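Local structure of periplasmic binding protein (Pseudomonas aeruginosa, 2R79) at the interface of chains A and B and the interface of chains A and C. The protein binds heme in the periplasm and, as a periplasmic binding protein of a heme transport system, probably hands it on for uptake into the cell. Sequence-based numbering; all coordinates share one arbitrary frame. Chains: chain A/B/C, Periplasmic binding protein.

Contact 1: the interface of chains A and B. Residues chain A 39-43; chain B 150-151, 203-205.
Methyl CD2 of B:Leu205 touches the aliphatic stem of A:Gln40, 3.4 Å from its CB, the two side chains crossing at about a right angle. With chi1 at -58° and -56°, both side chains leave with CG anti to their own carbonyl carbon. A:Gln40 then runs extended beyond CG, so CB and CG give the leucine a hydrocarbon surface while the amide sits at the tip. Next to this pair, CG and CD of the A:Pro42 ring meet the methyl of B:Ala151, 3.9 Å from CG; a rigid ring against a small methyl lets two backbones come close. Outward, water does the bridging, since no N or O of one chain bonds directly to the other here. B:Asn150, its CG anti to the backbone N (chi1 -170°), uses both ends of its amide. ND2 meets a water at 2.9 Å that the backbone N of A:Ser43 and B:Ser204 OG also hold. OD1 is joined through a second water, 2.6 Å from A:Ser43 O. The same OD1 lies above one face of the B:Arg203 guanidinium, toward its rim, 3.4 Å above the plane, which may help steady this heme-binding arginine. This patch of a two-fold interface, perhaps not a biological one, sets the end of 3-10 helix 36-40 and the loop after it in chain A against the end of strand 143-150 with B:Ala151 after it, and the loop following strand 197-202, in chain B.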
loop_
_atom_site.group_PDB
_atom_site.type_symbol
_atom_site.label_atom_id
_atom_site.label_comp_id
_atom_site.label_asym_id
_atom_site.label_seq_id
_atom_site.Cartn_x
_atom_site.Cartn_y
_atom_site.Cartn_z
ATOM N N LYS A 39 16.295 -11.603 7.055
ATOM C CA LYS A 39 16.945 -10.443 6.454
ATOM C C LYS A 39 17.340 -9.426 7.528
ATOM O O LYS A 39 18.182 -8.559 7.290
ATOM C CB LYS A 39 16.009 -9.781 5.438
ATOM C CG LYS A 39 15.451 -10.755 4.416
ATOM C CD LYS A 39 14.305 -10.168 3.610
ATOM C CE LYS A 39 14.802 -9.323 2.456
ATOM N NZ LYS A 39 13.679 -8.967 1.545
ATOM N N GLN A 40 16.742 -9.543 8.710
ATOM C CA GLN A 40 17.042 -8.623 9.799
ATOM C C GLN A 40 18.142 -9.132 10.734
ATOM O O GLN A 40 18.454 -8.497 11.741
ATOM C CB GLN A 40 15.762 -8.312 10.585
ATOM C CG GLN A 40 14.674 -7.704 9.703
ATOM C CD GLN A 40 13.370 -7.456 10.433
ATOM O OE1 GLN A 40 13.216 -6.460 11.140
ATOM N NE2 GLN A 40 12.420 -8.371 10.268
ATOM N N LEU A 41 18.731 -10.279 10.407
ATOM C CA LEU A 41 19.808 -10.819 11.229
ATOM C C LEU A 41 21.140 -10.301 10.699
ATOM O O LEU A 41 21.220 -9.827 9.572
ATOM C CB LEU A 41 19.816 -12.353 11.186
ATOM C CG LEU A 41 18.735 -13.125 11.939
ATOM C CD1 LEU A 41 18.927 -14.600 11.681
ATOM C CD2 LEU A 41 18.808 -12.840 13.435
ATOM N N PRO A 42 22.204 -10.374 11.512
ATOM C CA PRO A 42 23.515 -9.902 11.057
ATOM C C PRO A 42 23.890 -10.619 9.758
ATOM O O PRO A 42 23.559 -11.791 9.578
ATOM C CB PRO A 42 24.438 -10.293 12.207
ATOM C CG PRO A 42 23.545 -10.202 13.400
ATOM C CD PRO A 42 22.264 -10.835 12.911
ATOM N N SER A 43 24.579 -9.929 8.857
ATOM C CA SER A 43 24.969 -10.543 7.594
ATOM C C SER A 43 26.443 -10.917 7.528
ATOM O O SER A 43 27.306 -10.144 7.939
ATOM C CB SER A 43 24.640 -9.609 6.430
ATOM O OG SER A 43 25.190 -10.101 5.220
ATOM N N ASN B 150 24.752 -3.189 14.090
ATOM C CA ASN B 150 24.588 -4.354 13.227
ATOM C C ASN B 150 23.474 -5.155 13.881
ATOM O O ASN B 150 23.725 -5.995 14.750
ATOM C CB ASN B 150 25.874 -5.188 13.200
ATOM C CG ASN B 150 25.849 -6.266 12.130
ATOM O OD1 ASN B 150 26.743 -7.111 12.058
ATOM N ND2 ASN B 150 24.829 -6.237 11.292
ATOM N N ALA B 151 22.243 -4.892 13.467
ATOM C CA ALA B 151 21.105 -5.567 14.056
ATOM C C ALA B 151 21.157 -5.261 15.552
ATOM O O ALA B 151 20.926 -6.133 16.392
ATOM C CB ALA B 151 21.184 -7.065 13.809
ATOM N N ARG B 203 22.975 -1.221 10.091
ATOM C CA ARG B 203 23.191 -1.842 8.791
ATOM C C ARG B 203 22.057 -2.779 8.368
ATOM O O ARG B 203 21.756 -2.886 7.184
ATOM C CB ARG B 203 24.496 -2.638 8.814
ATOM C CG ARG B 203 25.752 -1.799 8.942
ATOM C CD ARG B 203 26.912 -2.653 9.423
ATOM N NE ARG B 203 26.919 -3.968 8.784
ATOM C CZ ARG B 203 27.759 -4.951 9.098
ATOM N NH1 ARG B 203 28.671 -4.779 10.048
ATOM N NH2 ARG B 203 27.682 -6.113 8.465
ATOM N N SER B 204 21.429 -3.442 9.335
ATOM C CA SER B 204 20.367 -4.402 9.043
ATOM C C SER B 204 18.936 -4.016 9.421
ATOM O O SER B 204 17.991 -4.456 8.774
ATOM C CB SER B 204 20.684 -5.731 9.728
ATOM O OG SER B 204 22.054 -6.062 9.594
ATOM N N LEU B 205 18.776 -3.215 10.468
ATOM C CA LEU B 205 17.452 -2.837 10.943
ATOM C C LEU B 205 17.071 -1.378 10.717
ATOM O O LEU B 205 17.927 -0.515 10.529
ATOM C CB LEU B 205 17.346 -3.160 12.435
ATOM C CG LEU B 205 17.622 -4.606 12.850
ATOM C CD1 LEU B 205 17.810 -4.667 14.346
ATOM C CD2 LEU B 205 16.478 -5.503 12.414
HETATM O O HOH W 1 27.958 -9.335 10.319
HETATM O O HOH W 2 24.446 -7.220 8.641
#

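Contact 2: the interface of chains A and C. Residues chain A 18-20, 110, 113; chain C 261-264.
C:Ser262 buries the most surface here, 73 Å², and it is pressed between A:Gly20, A:Val110 and A:Arg113. Its hydroxyl, turned anti to its carbonyl carbon, donates a hydrogen bond of 2.9 Å from OG to the backbone O of A:Leu19. The bond lies in the carbonyl plane on a lone pair, with a C=O...OG angle of 135°. A serine is short enough to make this bond while its backbone stays close to the other chain; its CB also packs 4.0 Å from A:Val110 CG1. A:Gly20, with no side chain and a positive phi, lets C:Pro261 and C:Ser262 lie directly against its CA, 4.0 Å from the proline CB. A:Arg113 passes over the other side of the loop. Its CG is anti to the backbone N (chi1 175°) and the chain bends at chi2 (54°), so that CG, CD and NE run past the carbonyl O of C:Ser262, CG being 3.3 Å from it. The long arginine thus offers a methylene flank to the loop and a charged end to solvent-mediated bonding. A water in the plane of the guanidinium, at its edge, lies 3.0 Å from NH2 and, at longer range, near NE. It also meets A:Ala18 O at 2.6 Å and C:Pro261 O at 3.0 Å, so backbone carbonyls from both chains share one bridge with the arginine, whose positive charge may favour this cluster of oxygens. The site joins two copies in the deposited assembly; it may serve crystal packing rather than heme transport.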
loop_
_atom_site.group_PDB
_atom_site.type_symbol
_atom_site.label_atom_id
_atom_site.label_comp_id
_atom_site.label_asym_id
_atom_site.label_seq_id
_atom_site.Cartn_x
_atom_site.Cartn_y
_atom_site.Cartn_z
ATOM N N ALA A 18 12.506 -24.121 9.313
ATOM C CA ALA A 18 11.425 -25.087 9.156
ATOM C C ALA A 18 11.425 -26.146 10.251
ATOM O O ALA A 18 10.367 -26.575 10.699
ATOM C CB ALA A 18 11.520 -25.758 7.788
ATOM N N LEU A 19 12.612 -26.569 10.673
ATOM C CA LEU A 19 12.742 -27.586 11.716
ATOM C C LEU A 19 12.643 -26.993 13.123
ATOM O O LEU A 19 12.790 -27.708 14.118
ATOM C CB LEU A 19 14.077 -28.325 11.567
ATOM C CG LEU A 19 14.306 -29.052 10.239
ATOM C CD1 LEU A 19 15.710 -29.650 10.205
ATOM C CD2 LEU A 19 13.251 -30.126 10.065
ATOM N N GLY A 20 12.409 -25.684 13.197
ATOM C CA GLY A 20 12.279 -25.014 14.478
ATOM C C GLY A 20 13.543 -24.399 15.051
ATOM O O GLY A 20 13.557 -23.988 16.208
ATOM N N VAL A 110 16.063 -32.620 16.937
ATOM C CA VAL A 110 14.687 -32.957 16.573
ATOM C C VAL A 110 14.645 -33.958 15.421
ATOM O O VAL A 110 14.012 -33.715 14.391
ATOM C CB VAL A 110 13.886 -31.692 16.181
ATOM C CG1 VAL A 110 13.592 -30.857 17.420
ATOM C CG2 VAL A 110 14.669 -30.875 15.176
ATOM N N ARG A 113 11.226 -34.675 13.857
ATOM C CA ARG A 113 10.698 -33.593 13.036
ATOM C C ARG A 113 11.349 -33.596 11.655
ATOM O O ARG A 113 10.698 -33.304 10.655
ATOM C CB ARG A 113 10.931 -32.242 13.723
ATOM C CG ARG A 113 10.506 -31.030 12.883
ATOM C CD ARG A 113 9.053 -31.157 12.422
ATOM N NE ARG A 113 8.562 -29.952 11.755
ATOM C CZ ARG A 113 8.188 -29.893 10.479
ATOM N NH1 ARG A 113 8.253 -30.972 9.713
ATOM N NH2 ARG A 113 7.734 -28.754 9.973
ATOM N N PRO C 261 8.012 -24.343 17.953
ATOM C CA PRO C 261 8.547 -24.063 16.616
ATOM C C PRO C 261 8.965 -25.269 15.781
ATOM O O PRO C 261 9.071 -25.166 14.563
ATOM C CB PRO C 261 9.710 -23.113 16.903
ATOM C CG PRO C 261 10.174 -23.547 18.251
ATOM C CD PRO C 261 8.883 -23.773 18.997
ATOM N N SER C 262 9.199 -26.402 16.435
ATOM C CA SER C 262 9.608 -27.623 15.742
ATOM C C SER C 262 8.439 -28.519 15.374
ATOM O O SER C 262 8.610 -29.721 15.190
ATOM C CB SER C 262 10.584 -28.425 16.598
ATOM O OG SER C 262 11.772 -27.692 16.803
ATOM N N ALA C 263 7.249 -27.944 15.288
ATOM C CA ALA C 263 6.074 -28.718 14.916
ATOM C C ALA C 263 5.425 -28.007 13.742
ATOM O O ALA C 263 5.457 -26.779 13.673
ATOM C CB ALA C 263 5.105 -28.797 16.079
ATOM N N LYS C 264 4.862 -28.766 12.808
ATOM C CA LYS C 264 4.193 -28.152 11.668
ATOM C C LYS C 264 2.981 -27.441 12.267
ATOM O O LYS C 264 2.139 -28.072 12.900
ATOM C CB LYS C 264 3.731 -29.214 10.662
ATOM C CG LYS C 264 3.288 -28.630 9.320
ATOM C CD LYS C 264 2.312 -29.538 8.568
ATOM C CE LYS C 264 2.903 -30.907 8.267
ATOM N NZ LYS C 264 1.934 -31.775 7.529
HETATM O O HOH W 3 8.171 -26.706 12.163
#

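Contact 1 and contact 2 lie about 24 Å apart, measured between the centres of their C-alpha atoms, and share no residue. On chain A, contact 1 uses 3-10 helix 36-40 and the loop beyond it, whereas contact 2 uses the end of helix 10-18 with the loop after it, and the start of helix 111-135 with A:Val110 just before it, so one copy can hold both neighbours at once. Contact 1 belongs to a two-fold interface and is repeated with the chains exchanged; contact 2 belongs to one without exact two-fold symmetry. Together they could build up the six-copy deposited assembly, which need not be the form that works in the periplasm.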